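Local structure of PA3566 protein (Pseudomonas aeruginosa, 1X7V) at residues Asp63-Ala66 and Leu67-Gln71. The protein is of unknown function but is a member of the antibiotic biosynthesis monooxygenase family with an alpha-beta plait fold, possibly an oxidoreductase. Sequence-based numbering, arbitrary orientation.
Sequences DDAA and LERHQ
Arg69 folds back over Ala65 and Ala66 on the first turn of helix 64-71, laying one face of its guanidinium on their backbone. Ala66 CA sits 3.3 Å from Arg69 NH2, and Ala65 O also lies above that face, near the border of the group rather than over its centre. A bend at chi3 (-58°) turns the arginine chain back toward the helix start, where Arg69 NH1 passes 3.8 Å from Ala65 CB. A water bridges the two turns, donating to Ala66 O and accepting a weak bond from Arg69 NE. The helix ladder runs beneath: Leu67 N to Asp63 O, Glu68 N to Asp64 O at 2.8 Å, Arg69 N to Ala65 O and His70 N to Ala66 O at 3.0 Å. Asp63 is the N-cap, its OD1 accepting from Ala66 N at 3.0 Å on the anti side, 29° out of the carboxylate plane. Leu67 and Ala66 pack on Trp61 of strand 54-61, and Leu67 also reaches Leu7 and Leu9 of strand 7-15, seating the helix on the sheet of this ferredoxin-like plait. His70 ND1 bonds to Glu37, just after helix 20-36. Asp63 OD1 remains 4.8 Å from Arg69 NH2, too far for a salt bridge, and any attraction between them is probably weak; Asp63 and Asp64, at the N-terminal end of the helix, probably complement its dipole.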
loop_
_atom_site.group_PDB
_atom_site.type_symbol
_atom_site.label_atom_id
_atom_site.label_comp_id
_atom_site.label_asym_id
_atom_site.label_seq_id
_atom_site.Cartn_x
_atom_site.Cartn_y
_atom_site.Cartn_z
ATOM N N ASP A 63 -8.920 -2.954 12.531
ATOM C CA ASP A 63 -9.005 -1.752 13.344
ATOM C C ASP A 63 -7.724 -0.965 13.192
ATOM O O ASP A 63 -6.785 -1.414 12.513
ATOM C CB ASP A 63 -9.264 -2.113 14.796
ATOM C CG ASP A 63 -8.337 -3.215 15.346
ATOM O OD1 ASP A 63 -7.241 -3.480 14.804
ATOM O OD2 ASP A 63 -8.711 -3.828 16.377
ATOM N N ASP A 64 -7.671 0.201 13.832
ATOM C CA ASP A 64 -6.487 1.052 13.798
ATOM C C ASP A 64 -5.238 0.379 14.353
ATOM O O ASP A 64 -4.143 0.616 13.841
ATOM C CB ASP A 64 -6.718 2.335 14.605
ATOM C CG ASP A 64 -7.539 3.357 13.857
ATOM O OD1 ASP A 64 -7.821 3.147 12.637
ATOM O OD2 ASP A 64 -7.867 4.405 14.503
ATOM N N ALA A 65 -5.416 -0.451 15.383
ATOM C CA ALA A 65 -4.278 -1.118 16.014
ATOM C C ALA A 65 -3.608 -2.069 15.032
ATOM O O ALA A 65 -2.380 -2.162 15.005
ATOM C CB ALA A 65 -4.684 -1.845 17.222
ATOM N N ALA A 66 -4.413 -2.737 14.210
ATOM C CA ALA A 66 -3.853 -3.619 13.176
ATOM C C ALA A 66 -3.064 -2.832 12.146
ATOM O O ALA A 66 -1.934 -3.201 11.804
ATOM C CB ALA A 66 -4.939 -4.464 12.534
ATOM N N LEU A 67 -3.612 -1.707 11.691
ATOM C CA LEU A 67 -2.877 -0.817 10.779
ATOM C C LEU A 67 -1.589 -0.279 11.404
ATOM O O LEU A 67 -0.547 -0.194 10.744
ATOM C CB LEU A 67 -3.763 0.346 10.330
ATOM C CG LEU A 67 -3.138 1.458 9.479
ATOM C CD1 LEU A 67 -2.438 0.841 8.302
ATOM C CD2 LEU A 67 -4.155 2.515 9.039
ATOM N N GLU A 68 -1.661 0.108 12.662
ATOM C CA GLU A 68 -0.489 0.624 13.391
ATOM C C GLU A 68 0.621 -0.428 13.491
ATOM O O GLU A 68 1.771 -0.171 13.191
ATOM C CB GLU A 68 -0.923 1.177 14.754
ATOM C CG GLU A 68 -1.105 2.769 14.830
ATOM C CD GLU A 68 -2.293 3.484 14.059
ATOM O OE1 GLU A 68 -2.980 4.307 14.727
ATOM O OE2 GLU A 68 -2.506 3.336 12.811
ATOM N N ARG A 69 0.250 -1.652 13.816
ATOM C CA ARG A 69 1.205 -2.767 13.780
ATOM C C ARG A 69 1.840 -2.989 12.370
ATOM O O ARG A 69 3.036 -3.213 12.223
ATOM C CB ARG A 69 0.478 -4.021 14.248
ATOM C CG ARG A 69 0.103 -4.065 15.701
ATOM C CD ARG A 69 -0.221 -5.506 16.129
ATOM N NE ARG A 69 -1.305 -6.083 15.334
ATOM C CZ ARG A 69 -2.599 -5.959 15.626
ATOM N NH1 ARG A 69 -2.985 -5.255 16.695
ATOM N NH2 ARG A 69 -3.522 -6.511 14.821
ATOM N N HIS A 70 1.037 -2.948 11.324
ATOM C CA HIS A 70 1.556 -3.033 9.961
ATOM C C HIS A 70 2.744 -2.096 9.687
ATOM O O HIS A 70 3.745 -2.495 9.080
ATOM C CB HIS A 70 0.407 -2.806 8.976
ATOM C CG HIS A 70 0.819 -2.670 7.543
ATOM N ND1 HIS A 70 1.410 -3.691 6.823
ATOM C CD2 HIS A 70 0.685 -1.631 6.683
ATOM C CE1 HIS A 70 1.621 -3.279 5.584
ATOM N NE2 HIS A 70 1.207 -2.025 5.479
ATOM N N GLN A 71 2.689 -0.886 10.216
ATOM C CA GLN A 71 3.768 0.085 9.949
ATOM C C GLN A 71 5.044 -0.099 10.751
ATOM O O GLN A 71 6.095 0.557 10.486
ATOM C CB GLN A 71 3.256 1.479 10.172
ATOM C CG GLN A 71 2.164 1.815 9.230
ATOM C CD GLN A 71 1.602 3.116 9.576
ATOM O OE1 GLN A 71 2.272 4.162 9.337
ATOM N NE2 GLN A 71 0.387 3.119 10.172
HETATM O O HOH W 1 -1.299 -6.118 12.167
#